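Local coordinates for ATP-dependent protease subunit HslV (Trypanosoma brucei brucei, PDB 4HNZ), which forms the double-ring proteolytic core of the mitochondrial HslVU complex, hydrolysing proteins that the ATP-dependent partner HslU has recognised and unfolded, at residues L4-G9 and A136-D141; Q70-A75 and A100-E105. All coordinates share one frame; numbering follows the deposited sequence.

Contact 1 (L4-G9 and A136-D141); sequences LSVRKG and ALIDVD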
loop_
_atom_site.group_PDB
_atom_site.type_symbol
_atom_site.label_atom_id
_atom_site.label_comp_id
_atom_site.label_asym_id
_atom_site.label_seq_id
_atom_site.Cartn_x
_atom_site.Cartn_y
_atom_site.Cartn_z
ATOM N N LEU A 4 -32.264 15.740 3.753
ATOM C CA LEU A 4 -33.409 14.867 3.607
ATOM C C LEU A 4 -34.543 15.619 2.987
ATOM O O LEU A 4 -34.865 16.761 3.378
ATOM C CB LEU A 4 -33.824 14.361 4.959
ATOM C CG LEU A 4 -35.138 13.623 4.987
ATOM C CD1 LEU A 4 -35.013 12.307 4.258
ATOM C CD2 LEU A 4 -35.617 13.354 6.405
ATOM N N SER A 5 -35.184 14.997 2.014
ATOM C CA SER A 5 -36.398 15.545 1.397
ATOM C C SER A 5 -37.520 14.523 1.527
ATOM O O SER A 5 -37.337 13.356 1.221
ATOM C CB SER A 5 -36.154 15.824 -0.090
ATOM O OG SER A 5 -37.341 16.292 -0.725
ATOM N N VAL A 6 -38.696 14.971 1.951
ATOM C CA VAL A 6 -39.884 14.143 2.003
ATOM C C VAL A 6 -41.066 14.842 1.308
ATOM O O VAL A 6 -41.361 15.985 1.612
ATOM C CB VAL A 6 -40.318 13.929 3.460
ATOM C CG1 VAL A 6 -41.522 13.036 3.533
ATOM C CG2 VAL A 6 -39.157 13.353 4.278
ATOM N N ARG A 7 -41.680 14.158 0.363
ATOM C CA ARG A 7 -42.854 14.623 -0.294
ATOM C C ARG A 7 -43.992 13.741 0.196
ATOM O O ARG A 7 -43.946 12.534 0.034
ATOM C CB ARG A 7 -42.700 14.506 -1.831
ATOM C CG ARG A 7 -43.938 14.894 -2.629
ATOM C CD ARG A 7 -43.704 14.869 -4.161
ATOM N NE ARG A 7 -42.921 16.029 -4.594
ATOM C CZ ARG A 7 -41.604 16.033 -4.822
ATOM N NH1 ARG A 7 -40.888 14.914 -4.705
ATOM N NH2 ARG A 7 -40.971 17.175 -5.161
ATOM N N LYS A 8 -45.012 14.357 0.758
ATOM C CA LYS A 8 -46.244 13.659 1.072
ATOM C C LYS A 8 -47.457 14.580 0.846
ATOM O O LYS A 8 -47.520 15.683 1.391
ATOM C CB LYS A 8 -46.257 13.153 2.517
ATOM C CG LYS A 8 -47.520 12.373 2.898
ATOM C CD LYS A 8 -47.456 11.921 4.345
ATOM C CE LYS A 8 -48.565 10.960 4.743
ATOM N NZ LYS A 8 -48.214 10.205 6.009
ATOM N N GLY A 9 -48.437 14.082 0.071
ATOM C CA GLY A 9 -49.563 14.896 -0.365
ATOM C C GLY A 9 -49.023 16.030 -1.217
ATOM O O GLY A 9 -48.140 15.839 -2.074
ATOM N N ALA A 136 -40.209 4.640 7.506
ATOM C CA ALA A 136 -40.979 3.945 8.529
ATOM C C ALA A 136 -42.231 4.715 8.832
ATOM O O ALA A 136 -43.227 4.132 9.230
ATOM C CB ALA A 136 -40.158 3.766 9.803
ATOM N N LEU A 137 -42.158 6.025 8.639
ATOM C CA LEU A 137 -43.265 6.899 8.971
ATOM C C LEU A 137 -44.117 7.357 7.775
ATOM O O LEU A 137 -45.163 7.924 7.985
ATOM C CB LEU A 137 -42.742 8.150 9.662
ATOM C CG LEU A 137 -42.053 7.926 11.005
ATOM C CD1 LEU A 137 -41.316 9.178 11.400
ATOM C CD2 LEU A 137 -43.019 7.531 12.079
ATOM N N ILE A 138 -43.652 7.117 6.540
ATOM C CA ILE A 138 -44.240 7.788 5.397
ATOM C C ILE A 138 -45.739 7.511 5.276
ATOM O O ILE A 138 -46.530 8.386 4.899
ATOM C CB ILE A 138 -43.493 7.419 4.079
ATOM C CG1 ILE A 138 -43.939 8.329 2.898
ATOM C CG2 ILE A 138 -43.635 5.918 3.720
ATOM C CD1 ILE A 138 -43.644 9.803 3.087
ATOM N N ASP A 139 -46.124 6.274 5.578
ATOM C CA ASP A 139 -47.485 5.796 5.381
ATOM C C ASP A 139 -48.252 5.800 6.716
ATOM O O ASP A 139 -49.329 5.283 6.762
ATOM C CB ASP A 139 -47.470 4.367 4.772
ATOM C CG ASP A 139 -46.642 3.328 5.639
ATOM O OD1 ASP A 139 -45.539 3.669 6.251
ATOM O OD2 ASP A 139 -47.106 2.136 5.696
ATOM N N VAL A 140 -47.728 6.384 7.791
ATOM C CA VAL A 140 -48.485 6.385 9.008
ATOM C C VAL A 140 -49.289 7.644 9.330
ATOM O O VAL A 140 -48.846 8.791 9.187
ATOM C CB VAL A 140 -47.714 5.909 10.308
ATOM C CG1 VAL A 140 -46.317 5.453 10.044
ATOM C CG2 VAL A 140 -47.738 6.924 11.422
ATOM N N ASP A 141 -50.444 7.344 9.902
ATOM C CA ASP A 141 -51.477 8.315 10.287
ATOM C C ASP A 141 -50.926 9.283 11.296
ATOM O O ASP A 141 -50.210 8.928 12.201
ATOM C CB ASP A 141 -52.657 7.607 10.948
ATOM C CG ASP A 141 -53.241 6.488 10.087
ATOM O OD1 ASP A 141 -53.129 6.591 8.861
ATOM O OD2 ASP A 141 -53.868 5.525 10.627
#

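Contact 2 (Q70-A75 and A100-E105); sequences QLTRAA and AEETLE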
loop_
_atom_site.group_PDB
_atom_site.type_symbol
_atom_site.label_atom_id
_atom_site.label_comp_id
_atom_site.label_asym_id
_atom_site.label_seq_id
_atom_site.Cartn_x
_atom_site.Cartn_y
_atom_site.Cartn_z
ATOM N N GLN A 70 -37.971 21.904 -17.320
ATOM C CA GLN A 70 -37.607 20.501 -17.296
ATOM C C GLN A 70 -36.479 20.354 -16.286
ATOM O O GLN A 70 -35.293 20.300 -16.628
ATOM C CB GLN A 70 -37.229 20.059 -18.714
ATOM C CG GLN A 70 -38.247 20.496 -19.762
ATOM C CD GLN A 70 -37.585 21.191 -20.928
ATOM O OE1 GLN A 70 -37.071 20.531 -21.818
ATOM N NE2 GLN A 70 -37.544 22.541 -20.899
ATOM N N LEU A 71 -36.873 20.236 -15.028
ATOM C CA LEU A 71 -35.903 20.098 -13.969
ATOM C C LEU A 71 -35.075 18.808 -14.141
ATOM O O LEU A 71 -33.860 18.804 -13.909
ATOM C CB LEU A 71 -36.595 20.125 -12.602
ATOM C CG LEU A 71 -35.716 20.242 -11.355
ATOM C CD1 LEU A 71 -34.840 21.475 -11.431
ATOM C CD2 LEU A 71 -36.596 20.284 -10.112
ATOM N N THR A 72 -35.732 17.704 -14.484
ATOM C CA THR A 72 -35.029 16.424 -14.662
ATOM C C THR A 72 -33.987 16.488 -15.760
ATOM O O THR A 72 -32.884 15.954 -15.589
ATOM C CB THR A 72 -36.019 15.306 -14.978
ATOM O OG1 THR A 72 -36.937 15.215 -13.884
ATOM C CG2 THR A 72 -35.318 13.972 -15.134
ATOM N N ARG A 73 -34.316 17.142 -16.867
ATOM C CA ARG A 73 -33.359 17.254 -17.935
ATOM C C ARG A 73 -32.162 18.126 -17.525
ATOM O O ARG A 73 -31.025 17.823 -17.851
ATOM C CB ARG A 73 -33.991 17.812 -19.187
ATOM C CG ARG A 73 -33.258 17.396 -20.448
ATOM C CD ARG A 73 -32.982 18.595 -21.346
ATOM N NE ARG A 73 -33.119 18.375 -22.786
ATOM C CZ ARG A 73 -34.290 18.351 -23.429
ATOM N NH1 ARG A 73 -34.318 18.201 -24.751
ATOM N NH2 ARG A 73 -35.433 18.424 -22.749
ATOM N N ALA A 74 -32.419 19.204 -16.799
ATOM C CA ALA A 74 -31.368 20.052 -16.286
ATOM C C ALA A 74 -30.373 19.267 -15.373
ATOM O O ALA A 74 -29.176 19.402 -15.473
ATOM C CB ALA A 74 -31.965 21.242 -15.540
ATOM N N ALA A 75 -30.928 18.481 -14.478
ATOM C CA ALA A 75 -30.151 17.665 -13.605
ATOM C C ALA A 75 -29.265 16.707 -14.398
ATOM O O ALA A 75 -28.085 16.606 -14.119
ATOM C CB ALA A 75 -31.057 16.895 -12.641
ATOM N N ALA A 100 -41.848 21.688 -6.400
ATOM C CA ALA A 100 -43.115 21.153 -5.915
ATOM C C ALA A 100 -43.398 19.835 -6.625
ATOM O O ALA A 100 -43.796 18.869 -5.979
ATOM C CB ALA A 100 -44.239 22.144 -6.124
ATOM N N GLU A 101 -43.096 19.773 -7.916
ATOM C CA GLU A 101 -43.337 18.564 -8.711
ATOM C C GLU A 101 -42.285 17.464 -8.528
ATOM O O GLU A 101 -42.647 16.303 -8.377
ATOM C CB GLU A 101 -43.431 18.905 -10.216
ATOM C CG GLU A 101 -44.766 19.491 -10.658
ATOM C CD GLU A 101 -45.143 20.730 -9.870
ATOM O OE1 GLU A 101 -44.247 21.598 -9.689
ATOM O OE2 GLU A 101 -46.312 20.803 -9.383
ATOM N N GLU A 102 -41.004 17.830 -8.559
ATOM C CA GLU A 102 -39.915 16.886 -8.766
ATOM C C GLU A 102 -38.853 17.029 -7.694
ATOM O O GLU A 102 -38.531 18.124 -7.246
ATOM C CB GLU A 102 -39.239 17.099 -10.155
ATOM C CG GLU A 102 -40.139 17.002 -11.399
ATOM C CD GLU A 102 -39.540 17.672 -12.662
ATOM O OE1 GLU A 102 -39.734 18.899 -12.884
ATOM O OE2 GLU A 102 -38.892 16.969 -13.481
ATOM N N THR A 103 -38.266 15.898 -7.319
ATOM C CA THR A 103 -37.050 15.862 -6.537
ATOM C C THR A 103 -36.003 14.977 -7.215
ATOM O O THR A 103 -36.274 13.822 -7.567
ATOM C CB THR A 103 -37.317 15.276 -5.117
ATOM O OG1 THR A 103 -38.400 15.977 -4.484
ATOM C CG2 THR A 103 -36.119 15.405 -4.271
ATOM N N LEU A 104 -34.785 15.481 -7.294
ATOM C CA LEU A 104 -33.659 14.723 -7.804
ATOM C C LEU A 104 -32.459 14.810 -6.898
ATOM O O LEU A 104 -32.107 15.856 -6.395
ATOM C CB LEU A 104 -33.190 15.257 -9.161
ATOM C CG LEU A 104 -34.279 15.105 -10.168
ATOM C CD1 LEU A 104 -34.772 16.471 -10.552
ATOM C CD2 LEU A 104 -33.787 14.341 -11.392
ATOM N N GLU A 105 -31.756 13.710 -6.856
ATOM C CA GLU A 105 -30.509 13.637 -6.219
ATOM C C GLU A 105 -29.442 13.422 -7.308
ATOM O O GLU A 105 -29.580 12.584 -8.205
ATOM C CB GLU A 105 -30.546 12.474 -5.214
ATOM C CG GLU A 105 -29.198 11.902 -4.833
ATOM C CD GLU A 105 -29.313 10.622 -3.968
ATOM O OE1 GLU A 105 -30.462 10.272 -3.543
ATOM O OE2 GLU A 105 -28.228 9.993 -3.714
HETATM O O HOH W 1 -38.814 17.735 -16.068
#

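Contact 1 (L4-G9 and A136-D141)
Lys8 and Ile138 bring together the end of a β-strand and the loop that leaves a helix. Residues 4-8 are extended, whereas 136-141 runs off a weakly bonded last helical turn into a type I turn from Leu137 to Val140, closed by the backbone bond from Val140 N to Leu137 O. The nearest CA atoms, those of Lys8 and Ile138, are 7.6 Å apart, so side chains make the contact.

The Lys8 side chain is stretched throughout: CG is anti to the backbone N (chi1 -178°) and the chain beyond it stays extended, carrying the ammonium group across to the turn. There NZ donates to Ile138 O at 2.7 Å. It arrives above the carbonyl plane, with a C=O...NZ angle of 138°, and CE, bonded to NZ, is brought near the same oxygen, at 3.3 Å from Lys8 CE to Ile138 O. A second bond from NZ, to Tyr143 O, means that two backbone carbonyls of the loop share one ammonium; Val140 O is close at 3.5 Å from Lys8 NZ.

Beside this polar bridge, Ile138 turns the CD1 methyl at the end of its longer branch to the strand, where it meets Val6 CG1 at 3.9 Å, the two side chains running past one another in opposing senses. The same methyl lies 4.1 Å from Arg7 O, and Lys8 CB is 4.3 Å from Ile138 CD1.

Ile138 also rests on Ile120 of strand 120-123, and Val6 on Ala149 of helix 145-159. Strand 3-8 pairs antiparallel with strands 11-22 and 120-123, so the contact joins the end of helix 127-137 to the face of this sheet that helix 145-159 also covers, while Leu137 and Val140 pack against a neighbouring subunit.

Contact 2 (Q70-A75 and A100-E105)
Thr72 and Glu102 join the first turn of helix 71-84 to the chain entering strand 103-107; the axes of the short segments 71-75 and 103-105 run nearly parallel, 10° apart, and approach to 9.2 Å. Gln70 is at the N-cap position, and the Glu102 carboxylate meets the helix just after it, at Thr72. Its OE2 takes a 2.7 Å hydrogen bond from Thr72 OG1, on the anti side and 24° out of the carboxylate plane, the two side chains crossing at about a right angle. With Thr72 OG1 beside its own backbone N (chi1 -60°), hydroxyl and amide face the same oxygen, although the bond from Thr72 N to Glu102 OE2 is weak at 3.4 Å. A water donates to Glu102 OE2 at 2.7 Å. The hydroxyl and the water thus grip one carboxylate oxygen, with the amide adding a weak third bond, and the positive end of the helix dipole would probably favour its negative charge. The other oxygen, Glu102 OE1, lies against Leu71 CB at 3.4 Å.

Deeper in, Leu104 splits its two methyls over the helix. CD1 meets Leu71 CG at 4.0 Å, while CD2 reaches Ala75 CB at 3.9 Å and also touches the Thr72 CG2 methyl. Leu71 and Ala75, four residues and so about one turn apart, present neighbouring side chains to Leu104, with Thr72 beside them. Leu71 continues inward to Val97 and to Ile64 of helix 50-66. Such packing of a helix along an antiparallel sheet is characteristic of the αββα sandwich of the Ntn-hydrolase fold shared by proteasome β-type subunits.

Contacts 1 and 2 have centres about 19 Å apart and lie on different sheets of one αββα sandwich. Contact 1 joins strand 3-8 to the end of helix 127-137; contact 2 joins helix 71-84 to strand 103-107 of the other sheet. Along the chain both segments of contact 2 fall between those of contact 1. Arg7, which points away from 136-141, is one link between the layers: its NH1 probably bonds to Thr103 OG1 at 2.7 Å, and its NE to Ala100 O. Thr103 and Glu105 also touch strand 120-123. Each contact thus joins an outer helical layer to its sheet, away from the probable catalytic Thr1 and the magnesium site.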